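Local coordinates for separin (Saccharomyces cerevisiae, PDB 5U1T), which cleaves the SCC1 subunit of cohesin as a caspase-like cysteine protease at the onset of anaphase, and so lets sister chromatids separate, at residues 673-678 with 684-689. Residues are numbered along the deposited sequence; the frame is centred on the assembly and turned at random.
Sequences MNLSTA and LLHASS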
ATOM      1  N   MET A 673      14.605  20.082  -3.781  1.00 96.10           N
ATOM      2  CA  MET A 673      15.360  18.829  -3.887  1.00 93.28           C
ATOM      3  C   MET A 673      15.508  18.342  -5.317  1.00 89.35           C
ATOM      4  O   MET A 673      14.513  18.209  -6.031  1.00 89.14           O
ATOM      5  CB  MET A 673      14.694  17.735  -3.054  1.00 98.55           C
ATOM      6  CG  MET A 673      15.226  16.312  -3.314  1.00 99.46           C
ATOM      7  SD  MET A 673      14.112  15.333  -4.365  1.00 91.05           S
ATOM      8  CE  MET A 673      14.397  13.691  -3.695  1.00 82.57           C
ATOM      9  N   ASN A 674      16.747  18.056  -5.721  1.00 82.50           N
ATOM     10  CA  ASN A 674      17.002  17.585  -7.075  1.00 83.64           C
ATOM     11  C   ASN A 674      16.994  16.060  -7.096  1.00 80.36           C
ATOM     12  O   ASN A 674      17.377  15.418  -6.125  1.00 80.70           O
ATOM     13  CB  ASN A 674      18.313  18.175  -7.634  1.00 90.55           C
ATOM     14  CG  ASN A 674      19.543  17.347  -7.302  1.00 90.25           C
ATOM     15  OD1 ASN A 674      19.645  16.756  -6.228  1.00 91.43           O
ATOM     16  ND2 ASN A 674      20.503  17.322  -8.227  1.00 88.09           N
ATOM     17  N   LEU A 675      16.494  15.497  -8.194  1.00 84.99           N
ATOM     18  CA  LEU A 675      16.296  14.057  -8.318  1.00 80.59           C
ATOM     19  C   LEU A 675      17.506  13.385  -8.934  1.00 81.35           C
ATOM     20  O   LEU A 675      17.827  12.245  -8.601  1.00 84.39           O
ATOM     21  CB  LEU A 675      15.066  13.751  -9.164  1.00 79.31           C
ATOM     22  CG  LEU A 675      13.684  14.063  -8.599  1.00 83.06           C
ATOM     23  CD1 LEU A 675      12.657  13.890  -9.695  1.00 84.58           C
ATOM     24  CD2 LEU A 675      13.351  13.171  -7.419  1.00 81.61           C
ATOM     25  N   SER A 676      18.180  14.095  -9.830  1.00 82.86           N
ATOM     26  CA  SER A 676      19.304  13.508 -10.535  1.00 82.36           C
ATOM     27  C   SER A 676      20.371  13.020  -9.576  1.00 87.46           C
ATOM     28  O   SER A 676      21.125  12.108  -9.908  1.00 86.02           O
ATOM     29  CB  SER A 676      19.913  14.508 -11.513  1.00 82.61           C
ATOM     30  OG  SER A 676      18.967  14.885 -12.498  1.00 88.37           O
ATOM     31  N   THR A 677      20.451  13.618  -8.390  1.00 85.53           N
ATOM     32  CA  THR A 677      21.473  13.200  -7.432  1.00 87.91           C
ATOM     33  C   THR A 677      20.886  12.511  -6.214  1.00 88.07           C
ATOM     34  O   THR A 677      21.628  11.913  -5.432  1.00 90.05           O
ATOM     35  CB  THR A 677      22.350  14.383  -6.931  1.00 90.34           C
ATOM     36  OG1 THR A 677      21.567  15.254  -6.100  1.00 89.86           O
ATOM     37  CG2 THR A 677      22.952  15.167  -8.107  1.00 91.08           C
ATOM     38  N   ALA A 678      19.570  12.600  -6.038  1.00 83.44           N
ATOM     39  CA  ALA A 678      18.934  11.933  -4.906  1.00 77.16           C
ATOM     40  C   ALA A 678      19.104  10.419  -5.028  1.00 85.79           C
ATOM     41  O   ALA A 678      18.924   9.863  -6.112  1.00 86.51           O
ATOM     42  CB  ALA A 678      17.470  12.299  -4.821  1.00 79.98           C
ATOM     43  N   LEU A 684      12.240   7.769  -4.270  1.00 70.25           N
ATOM     44  CA  LEU A 684      11.019   7.010  -4.100  1.00 62.09           C
ATOM     45  C   LEU A 684      10.139   7.731  -3.096  1.00 67.13           C
ATOM     46  O   LEU A 684       8.922   7.847  -3.275  1.00 69.23           O
ATOM     47  CB  LEU A 684      11.318   5.584  -3.642  1.00 59.10           C
ATOM     48  CG  LEU A 684      11.619   4.543  -4.729  1.00 62.54           C
ATOM     49  CD1 LEU A 684      12.224   3.283  -4.113  1.00 66.76           C
ATOM     50  CD2 LEU A 684      10.373   4.193  -5.532  1.00 57.44           C
ATOM     51  N   LEU A 685      10.766   8.242  -2.048  1.00 66.54           N
ATOM     52  CA  LEU A 685      10.029   8.917  -0.998  1.00 66.22           C
ATOM     53  C   LEU A 685       9.388  10.206  -1.492  1.00 63.36           C
ATOM     54  O   LEU A 685       8.219  10.459  -1.248  1.00 67.79           O
ATOM     55  CB  LEU A 685      10.946   9.209   0.171  1.00 68.57           C
ATOM     56  CG  LEU A 685      10.207   9.417   1.480  1.00 68.73           C
ATOM     57  CD1 LEU A 685       9.624   8.088   1.890  1.00 55.91           C
ATOM     58  CD2 LEU A 685      11.171   9.974   2.532  1.00 73.81           C
ATOM     59  N   HIS A 686      10.166  11.015  -2.188  1.00 63.84           N
ATOM     60  CA  HIS A 686       9.667  12.247  -2.760  1.00 66.84           C
ATOM     61  C   HIS A 686       8.498  11.962  -3.735  1.00 70.70           C
ATOM     62  O   HIS A 686       7.429  12.586  -3.652  1.00 66.36           O
ATOM     63  CB  HIS A 686      10.829  12.979  -3.446  1.00 68.02           C
ATOM     64  CG  HIS A 686      10.444  14.266  -4.115  1.00 81.50           C
ATOM     65  ND1 HIS A 686       9.490  15.120  -3.606  1.00 82.63           N
ATOM     66  CD2 HIS A 686      10.901  14.848  -5.252  1.00 83.75           C
ATOM     67  CE1 HIS A 686       9.367  16.168  -4.406  1.00 85.44           C
ATOM     68  NE2 HIS A 686      10.216  16.030  -5.409  1.00 83.12           N
ATOM     69  N   ALA A 687       8.687  10.996  -4.630  1.00 65.34           N
ATOM     70  CA  ALA A 687       7.718  10.729  -5.689  1.00 63.13           C
ATOM     71  C   ALA A 687       6.422  10.152  -5.126  1.00 69.31           C
ATOM     72  O   ALA A 687       5.331  10.506  -5.557  1.00 63.82           O
ATOM     73  CB  ALA A 687       8.312   9.786  -6.738  1.00 59.77           C
ATOM     74  N   SER A 688       6.546   9.264  -4.153  1.00 68.71           N
ATOM     75  CA  SER A 688       5.375   8.623  -3.598  1.00 66.38           C
ATOM     76  C   SER A 688       4.406   9.650  -3.004  1.00 65.70           C
ATOM     77  O   SER A 688       3.194   9.495  -3.103  1.00 69.09           O
ATOM     78  CB  SER A 688       5.788   7.602  -2.540  1.00 60.29           C
ATOM     79  OG  SER A 688       4.780   6.627  -2.351  1.00 63.81           O
ATOM     80  N   SER A 689       4.942  10.706  -2.407  1.00 57.92           N
ATOM     81  CA  SER A 689       4.110  11.679  -1.718  1.00 66.60           C
ATOM     82  C   SER A 689       3.345  12.574  -2.686  1.00 70.14           C
ATOM     83  O   SER A 689       2.309  13.141  -2.332  1.00 69.01           O
ATOM     84  CB  SER A 689       4.957  12.546  -0.790  1.00 62.37           C
ATOM     85  OG  SER A 689       5.873  13.321  -1.536  1.00 65.64           O
TER
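Met673 and His686 mark the nearest approach of the two backbones, their CA atoms 8.8 Å apart, with 673-678 an irregular loop and 684-689 a helix; no hydrogen bond joins the segments, and the contact rests on three side chains. Those of Met673 and His686 both leave the backbone toward the other segment and lie alongside, running opposite ways. With CG anti to the backbone N (chi1 168°) and the chain bent at its next two torsions, Met673 brings its sulfur obliquely to the imidazole: SD lies 4.0 Å from the centroid of the His686 ring, 43° off the ring normal, an oblique Met-aromatic contact. Its terminal methyl carries on to the CB that bears the ring, Met673 CE being 3.6 Å from His686 CB. Leu675 meets the histidine side chain roughly perpendicular, and its CD2 approaches His686 CD2 to 3.7 Å, at the ring edge and near its plane. Met673 SD is 3.4 Å from that same His686 CD2, and an alanine at His686 would probably leave the sulfur and Leu675 CD2 without their shared partner. The helix residue's carbonyl has a separate use: Ser689 OG donates to His686 O at 2.7 Å, with a C=O...donor angle of 133°. Leu675 also touches Leu711 and Met714 of helix 700-714, while Leu685 packs on helix 642-655. In this arrangement a loop linking two successive helices of the alpha-helical part of separase, 659-672 and 680-689, folds back on the second of them, away from the protease active site.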